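Long-range contacts in cutm, flavoprotein of carbon monoxide dehydrogenase (Hydrogenophaga pseudoflava, PDB 1FFV), which binds FAD and, as the flavoprotein subunit of carbon monoxide dehydrogenase, probably passes electrons from carbon monoxide oxidation to an external acceptor: residues 60-66 and 166-171; 69-73 and 86-91. All blocks are in the same frame, centred on the assembly; numbering follows the deposited sequence.

Contact 1 (60-66 and 166-171). With FAD (flavin-adenine dinucleotide), chain J.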
loop_
_atom_site.group_PDB
_atom_site.type_symbol
_atom_site.label_atom_id
_atom_site.label_comp_id
_atom_site.label_asym_id
_atom_site.label_seq_id
_atom_site.Cartn_x
_atom_site.Cartn_y
_atom_site.Cartn_z
ATOM N N LEU C 60 -22.809 44.396 13.803
ATOM C CA LEU C 60 -22.836 43.669 15.067
ATOM C C LEU C 60 -21.432 43.616 15.645
ATOM O O LEU C 60 -21.204 42.997 16.672
ATOM C CB LEU C 60 -23.365 42.248 14.859
ATOM C CG LEU C 60 -24.820 42.073 14.427
ATOM C CD1 LEU C 60 -25.132 40.594 14.242
ATOM C CD2 LEU C 60 -25.736 42.682 15.480
ATOM N N ARG C 61 -20.498 44.286 14.975
ATOM C CA ARG C 61 -19.099 44.310 15.387
ATOM C C ARG C 61 -18.619 45.696 15.803
ATOM O O ARG C 61 -19.278 46.702 15.538
ATOM C CB ARG C 61 -18.219 43.774 14.255
ATOM C CG ARG C 61 -18.623 42.381 13.809
ATOM C CD ARG C 61 -17.727 41.807 12.731
ATOM N NE ARG C 61 -18.133 40.437 12.394
ATOM C CZ ARG C 61 -18.007 39.377 13.200
ATOM N NH1 ARG C 61 -17.480 39.509 14.417
ATOM N NH2 ARG C 61 -18.383 38.171 12.778
ATOM N N GLY C 62 -17.479 45.739 16.483
ATOM C CA GLY C 62 -16.928 47.009 16.909
ATOM C C GLY C 62 -17.118 47.340 18.372
ATOM O O GLY C 62 -18.089 46.930 19.006
ATOM N N ILE C 63 -16.152 48.072 18.907
ATOM C CA ILE C 63 -16.161 48.517 20.293
ATOM C C ILE C 63 -15.917 50.025 20.246
ATOM O O ILE C 63 -14.854 50.475 19.809
ATOM C CB ILE C 63 -15.034 47.837 21.104
ATOM C CG1 ILE C 63 -15.295 46.330 21.203
ATOM C CG2 ILE C 63 -14.905 48.474 22.485
ATOM C CD1 ILE C 63 -14.136 45.540 21.790
ATOM N N ARG C 64 -16.907 50.805 20.668
ATOM C CA ARG C 64 -16.773 52.259 20.643
ATOM C C ARG C 64 -17.290 52.926 21.904
ATOM O O ARG C 64 -17.749 52.259 22.826
ATOM C CB ARG C 64 -17.501 52.826 19.423
ATOM C CG ARG C 64 -18.977 52.470 19.369
ATOM C CD ARG C 64 -19.481 52.461 17.932
ATOM N NE ARG C 64 -20.150 51.198 17.620
ATOM C CZ ARG C 64 -21.458 51.077 17.409
ATOM N NH1 ARG C 64 -22.240 52.148 17.466
ATOM N NH2 ARG C 64 -21.989 49.881 17.173
ATOM N N GLU C 65 -17.201 54.251 21.930
ATOM C CA GLU C 65 -17.664 55.046 23.059
ATOM C C GLU C 65 -18.635 56.135 22.628
ATOM O O GLU C 65 -18.396 56.859 21.656
ATOM C CB GLU C 65 -16.489 55.690 23.795
ATOM C CG GLU C 65 -15.577 54.713 24.517
ATOM C CD GLU C 65 -14.539 55.421 25.366
ATOM O OE1 GLU C 65 -13.479 55.792 24.820
ATOM O OE2 GLU C 65 -14.789 55.617 26.580
ATOM N N GLU C 66 -19.755 56.206 23.336
ATOM C CA GLU C 66 -20.776 57.211 23.096
ATOM C C GLU C 66 -20.979 57.876 24.452
ATOM O O GLU C 66 -21.662 57.342 25.330
ATOM C CB GLU C 66 -22.065 56.566 22.594
ATOM C CG GLU C 66 -21.922 55.931 21.214
ATOM C CD GLU C 66 -23.217 55.318 20.688
ATOM O OE1 GLU C 66 -24.311 55.684 21.177
ATOM O OE2 GLU C 66 -23.136 54.474 19.769
ATOM N N VAL C 166 -32.697 40.098 17.563
ATOM C CA VAL C 166 -31.262 39.902 17.436
ATOM C C VAL C 166 -30.594 40.897 18.386
ATOM O O VAL C 166 -30.880 42.098 18.320
ATOM C CB VAL C 166 -30.788 40.211 15.992
ATOM C CG1 VAL C 166 -29.268 40.107 15.886
ATOM C CG2 VAL C 166 -31.452 39.273 15.007
ATOM N N MET C 167 -29.761 40.408 19.306
ATOM C CA MET C 167 -29.062 41.321 20.207
ATOM C C MET C 167 -28.006 41.995 19.358
ATOM O O MET C 167 -27.171 41.324 18.764
ATOM C CB MET C 167 -28.388 40.609 21.384
ATOM C CG MET C 167 -27.771 41.602 22.390
ATOM S SD MET C 167 -26.928 40.878 23.812
ATOM C CE MET C 167 -28.301 40.203 24.733
ATOM N N VAL C 168 -28.075 43.321 19.281
ATOM C CA VAL C 168 -27.146 44.112 18.479
ATOM C C VAL C 168 -25.858 44.527 19.195
ATOM O O VAL C 168 -24.757 44.349 18.664
ATOM C CB VAL C 168 -27.863 45.364 17.902
ATOM C CG1 VAL C 168 -26.864 46.330 17.270
ATOM C CG2 VAL C 168 -28.897 44.931 16.874
ATOM N N GLU C 169 -25.992 45.053 20.407
ATOM C CA GLU C 169 -24.827 45.509 21.152
ATOM C C GLU C 169 -25.030 45.497 22.660
ATOM O O GLU C 169 -26.161 45.467 23.157
ATOM C CB GLU C 169 -24.456 46.925 20.696
ATOM C CG GLU C 169 -25.627 47.900 20.757
ATOM C CD GLU C 169 -25.344 49.245 20.100
ATOM O OE1 GLU C 169 -25.608 50.285 20.745
ATOM O OE2 GLU C 169 -24.891 49.267 18.931
ATOM N N ILE C 170 -23.917 45.504 23.382
ATOM C CA ILE C 170 -23.932 45.519 24.833
ATOM C C ILE C 170 -23.390 46.877 25.278
ATOM O O ILE C 170 -22.243 47.235 24.996
ATOM C CB ILE C 170 -23.086 44.353 25.435
ATOM C CG1 ILE C 170 -23.769 42.998 25.176
ATOM C CG2 ILE C 170 -22.900 44.550 26.933
ATOM C CD1 ILE C 170 -23.544 42.424 23.798
ATOM N N ARG C 171 -24.245 47.646 25.941
ATOM C CA ARG C 171 -23.880 48.969 26.420
ATOM C C ARG C 171 -23.620 48.941 27.910
ATOM O O ARG C 171 -24.455 48.490 28.694
ATOM C CB ARG C 171 -25.006 49.955 26.138
ATOM C CG ARG C 171 -25.487 49.963 24.712
ATOM C CD ARG C 171 -26.450 51.100 24.502
ATOM N NE ARG C 171 -26.148 51.762 23.247
ATOM C CZ ARG C 171 -25.643 52.985 23.137
ATOM N NH1 ARG C 171 -25.395 53.725 24.209
ATOM N NH2 ARG C 171 -25.280 53.415 21.943
HETATM P PA FAD J . -23.685 30.362 19.841
HETATM O O1A FAD J . -24.262 30.675 18.523
HETATM O O2A FAD J . -23.071 29.168 20.033
HETATM O O5B FAD J . -24.875 30.436 20.741
HETATM C C5B FAD J . -25.668 31.605 20.785
HETATM C C4B FAD J . -27.007 31.235 21.411
HETATM O O4B FAD J . -27.636 32.533 21.643
HETATM C C3B FAD J . -28.016 30.586 20.502
HETATM O O3B FAD J . -29.180 30.145 21.102
HETATM C C2B FAD J . -28.149 31.687 19.472
HETATM O O2B FAD J . -29.235 31.453 18.641
HETATM C C1B FAD J . -28.310 32.888 20.350
HETATM N N9A FAD J . -27.600 34.090 19.949
HETATM C C8A FAD J . -26.264 34.218 19.665
HETATM N N7A FAD J . -25.925 35.461 19.332
HETATM C C5A FAD J . -27.098 36.169 19.398
HETATM C C6A FAD J . -27.393 37.575 19.162
HETATM N N6A FAD J . -26.509 38.465 18.803
HETATM N N1A FAD J . -28.704 37.910 19.334
HETATM C C2A FAD J . -29.652 37.021 19.706
HETATM N N3A FAD J . -29.474 35.724 19.948
HETATM C C4A FAD J . -28.174 35.341 19.788
HETATM N N1 FAD J . -18.547 30.122 28.433
HETATM C C2 FAD J . -18.329 30.724 29.593
HETATM O O2 FAD J . -18.935 31.694 29.907
HETATM N N3 FAD J . -17.372 30.260 30.527
HETATM C C4 FAD J . -16.613 29.149 30.278
HETATM O O4 FAD J . -15.799 28.783 31.102
HETATM C C4X FAD J . -16.842 28.471 29.012
HETATM N N5 FAD J . -16.131 27.380 28.715
HETATM C C5X FAD J . -16.380 26.782 27.520
HETATM C C6 FAD J . -15.631 25.642 27.224
HETATM C C7 FAD J . -15.799 24.967 26.058
HETATM C C7M FAD J . -14.977 23.735 25.768
HETATM C C8 FAD J . -16.762 25.424 25.090
HETATM C C8M FAD J . -16.971 24.690 23.786
HETATM C C9 FAD J . -17.521 26.571 25.367
HETATM C C9A FAD J . -17.332 27.244 26.568
HETATM N N10 FAD J . -18.072 28.411 26.914
HETATM C C10 FAD J . -17.845 29.016 28.096
HETATM C "C1'" FAD J . -19.069 28.957 25.936
HETATM C "C2'" FAD J . -18.784 30.170 24.933
HETATM O "O2'" FAD J . -18.272 30.830 26.060
HETATM C "C3'" FAD J . -20.232 29.948 24.542
HETATM O "O3'" FAD J . -19.310 29.921 23.429
HETATM C "C4'" FAD J . -20.950 30.923 23.633
HETATM O "O4'" FAD J . -21.681 30.635 24.869
HETATM C "C5'" FAD J . -22.370 30.781 23.073
HETATM O "O5'" FAD J . -21.671 32.053 22.372
HETATM P P FAD J . -21.492 31.936 20.857
HETATM O O1P FAD J . -20.952 33.323 20.441
HETATM O O2P FAD J . -20.666 30.895 20.467
HETATM O O3P FAD J . -22.810 31.627 20.278
HETATM O O HOH W 1 -24.630 52.100 18.507
#

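Contact 2 (69-73 and 86-91). Unlike the reference sequence in segment 86-91: Ala89 (reference Gln).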
loop_
_atom_site.group_PDB
_atom_site.type_symbol
_atom_site.label_atom_id
_atom_site.label_comp_id
_atom_site.label_asym_id
_atom_site.label_seq_id
_atom_site.Cartn_x
_atom_site.Cartn_y
_atom_site.Cartn_z
ATOM N N THR C 69 -20.670 55.865 27.876
ATOM C CA THR C 69 -21.125 54.489 27.690
ATOM C C THR C 69 -20.214 53.733 26.731
ATOM O O THR C 69 -19.884 54.241 25.658
ATOM C CB THR C 69 -22.558 54.464 27.111
ATOM O OG1 THR C 69 -23.458 55.107 28.022
ATOM C CG2 THR C 69 -23.026 53.040 26.869
ATOM N N VAL C 70 -19.767 52.545 27.132
ATOM C CA VAL C 70 -18.934 51.729 26.256
ATOM C C VAL C 70 -19.897 50.864 25.450
ATOM O O VAL C 70 -20.811 50.252 26.006
ATOM C CB VAL C 70 -17.938 50.847 27.039
ATOM C CG1 VAL C 70 -17.179 49.930 26.087
ATOM C CG2 VAL C 70 -16.948 51.726 27.799
ATOM N N VAL C 71 -19.740 50.885 24.133
ATOM C CA VAL C 71 -20.600 50.119 23.246
ATOM C C VAL C 71 -19.818 48.951 22.659
ATOM O O VAL C 71 -18.784 49.139 21.999
ATOM C CB VAL C 71 -21.152 51.004 22.110
ATOM C CG1 VAL C 71 -22.257 50.278 21.359
ATOM C CG2 VAL C 71 -21.659 52.317 22.677
ATOM N N ILE C 72 -20.313 47.744 22.924
ATOM C CA ILE C 72 -19.677 46.525 22.453
ATOM C C ILE C 72 -20.600 45.740 21.515
ATOM O O ILE C 72 -21.703 45.341 21.907
ATOM C CB ILE C 72 -19.291 45.617 23.647
ATOM C CG1 ILE C 72 -18.377 46.376 24.618
ATOM C CG2 ILE C 72 -18.596 44.369 23.149
ATOM C CD1 ILE C 72 -18.089 45.637 25.915
ATOM N N GLY C 73 -20.141 45.521 20.282
ATOM C CA GLY C 73 -20.931 44.768 19.319
ATOM C C GLY C 73 -21.207 43.362 19.826
ATOM O O GLY C 73 -20.308 42.701 20.351
ATOM N N ILE C 86 -9.938 49.942 24.701
ATOM C CA ILE C 86 -11.071 50.647 25.298
ATOM C C ILE C 86 -11.592 49.831 26.485
ATOM O O ILE C 86 -11.722 50.352 27.590
ATOM C CB ILE C 86 -12.224 50.887 24.288
ATOM C CG1 ILE C 86 -11.817 51.931 23.246
ATOM C CG2 ILE C 86 -13.472 51.376 25.014
ATOM C CD1 ILE C 86 -12.874 52.170 22.188
ATOM N N VAL C 87 -11.863 48.547 26.265
ATOM C CA VAL C 87 -12.355 47.689 27.339
ATOM C C VAL C 87 -11.334 47.616 28.478
ATOM O O VAL C 87 -11.712 47.589 29.639
ATOM C CB VAL C 87 -12.705 46.257 26.842
ATOM C CG1 VAL C 87 -13.193 45.405 27.997
ATOM C CG2 VAL C 87 -13.778 46.312 25.773
ATOM N N GLN C 88 -10.047 47.633 28.148
ATOM C CA GLN C 88 -8.993 47.575 29.165
ATOM C C GLN C 88 -8.925 48.804 30.070
ATOM O O GLN C 88 -8.670 48.692 31.269
ATOM C CB GLN C 88 -7.628 47.375 28.512
ATOM C CG GLN C 88 -7.376 45.976 27.995
ATOM C CD GLN C 88 -6.007 45.837 27.353
ATOM O OE1 GLN C 88 -5.788 44.910 26.572
ATOM N NE2 GLN C 88 -5.085 46.748 27.672
ATOM N N ALA C 89 -9.144 49.977 29.487
ATOM C CA ALA C 89 -9.081 51.224 30.237
ATOM C C ALA C 89 -10.385 51.615 30.921
ATOM O O ALA C 89 -10.368 52.123 32.043
ATOM C CB ALA C 89 -8.609 52.354 29.326
ATOM N N ARG C 90 -11.507 51.351 30.255
ATOM C CA ARG C 90 -12.832 51.716 30.758
ATOM C C ARG C 90 -13.597 50.640 31.523
ATOM O O ARG C 90 -14.452 50.960 32.349
ATOM C CB ARG C 90 -13.693 52.215 29.595
ATOM C CG ARG C 90 -13.086 53.379 28.813
ATOM C CD ARG C 90 -13.227 54.693 29.572
ATOM N NE ARG C 90 -11.949 55.358 29.808
ATOM C CZ ARG C 90 -11.348 56.161 28.934
ATOM N NH1 ARG C 90 -11.905 56.402 27.751
ATOM N NH2 ARG C 90 -10.207 56.757 29.260
ATOM N N LEU C 91 -13.334 49.371 31.217
ATOM C CA LEU C 91 -14.013 48.254 31.878
ATOM C C LEU C 91 -13.010 47.137 32.134
ATOM O O LEU C 91 -13.171 46.020 31.634
ATOM C CB LEU C 91 -15.133 47.710 30.981
ATOM C CG LEU C 91 -16.108 48.704 30.345
ATOM C CD1 LEU C 91 -17.027 47.986 29.370
ATOM C CD2 LEU C 91 -16.902 49.422 31.428
#

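Contact 1 (60-66 and 166-171)
Glu66 OE1 sits at the edge of the Arg171 guanidinium, within 2° of its plane, and takes a hydrogen bond from Arg171 NH2 at 2.6 Å. The two flat groups are turned 65° apart, and the arginine meets OE1 from above the carboxylate plane. This is one corner of a four-residue salt-bridge network, formed by Arg64, Glu66, Glu169 and Arg171 on one face of an antiparallel sheet. Strand 69-73 runs between the two segments, and the network reaches across it over Val71, joining two next-but-one strands through side chains. Glu169 holds the middle. Its OE1 accepts Arg171 NE at 3.0 Å from within its own strand, while its OE2 forms a longer salt bridge to Arg64 NH2 at 3.4 Å, lying obliquely to that guanidinium. Arg64 CG is wedged between backbone N and carbonyl carbon (chi1 58°), and the chain then bends, which swings the charged end back over the sheet toward Glu169 and Glu66. A water lies among Arg64 NH1, Glu66 OE2 and Glu169 OE2, though its bond from the arginine is weak. Alternating positive and negative groups in this way probably offsets the like charges, arginine opposite arginine and glutamate opposite glutamate, that the two segments bring near each other.

At the other end the contact is apolar: Leu60 CD2 rests 3.6 Å from Val168 CA, with Val14 of helix 14-24 touching both residues. Next to it both hydrogen bonds to the cofactor's adenine come from the backbone of Met167, Met167 N donating to FAD N1A at 2.7 Å and FAD N6A donating to Met167 O at 2.9 Å.

Contact 2 (69-73 and 86-91)
A helix packed on the face of a beta-sheet is the element seen here, with Val70 and Ile72 of strand 69-73 meeting Ile86, Val87 and Arg90 of the short helix 85-90 and Leu91 just after it. The short axes lie 10.1 Å apart and run roughly antiparallel, at 147°. Val70 carries most of the contact, and both its methyl groups border Leu91. CG1, placed anti to the backbone N (chi1 175°), also meets Ile86, whose CG2 comes to 4.1 Å as the two side chains slide past each other in opposite directions. CG2 also meets the last turn of the helix, where it lies 3.7 Å from Arg90 CB. That arginine therefore adds only the root of its side chain to the apolar layer; the chain bends away, and its NH1 forms a salt bridge with Glu65 of the neighbouring strand.

Leu91, the first residue to leave helical geometry, reaches tip to tip toward Val70, with Leu91 CD1 3.8 Å from Val70 CB. The same methyl also approaches Ile72 CD1 at 4.3 Å, so one leucine branch bridges both inward-facing residues of the strand. Replacing Val70 by an alanine would probably open a gap beneath Ile86 and Arg90 CB and leave the Leu91 methyl freer to shift. Ile72 extends the layer more loosely, its CD1 lying 4.4 Å from Val87 CG2, while Leu94 and Ala95 of helix 92-97 pack against Val87. Val172 of the adjoining strand touches Leu91 as well. Mostly branched aliphatic side chains packed without polar links between the two segments, at an axis separation near 10 Å, are characteristic of a helix layer packed on an antiparallel sheet.

In the fold
Along the chain, residues 60-66 lead into a tight reversal and return as strand 69-73, a beta-hairpin that supplies one side of each contact. The short helices that follow bring 86-91 back to the hairpin, so contact 2 closes a small loop. Contact 1 closes a far longer one, when 166-171 arrives beside strand 69-73; the smaller loop lies wholly within the larger, and the two do not cross. Strand 69-73 separates the partners of contact 1, with Arg64 O and Ile170 N bonding to its backbone on its two edges. Val71 lies under the charged network while its neighbours Val70 and Ile72 face helix 85-90, so the network and that helix take opposite faces of the strand, within the FAD-binding region.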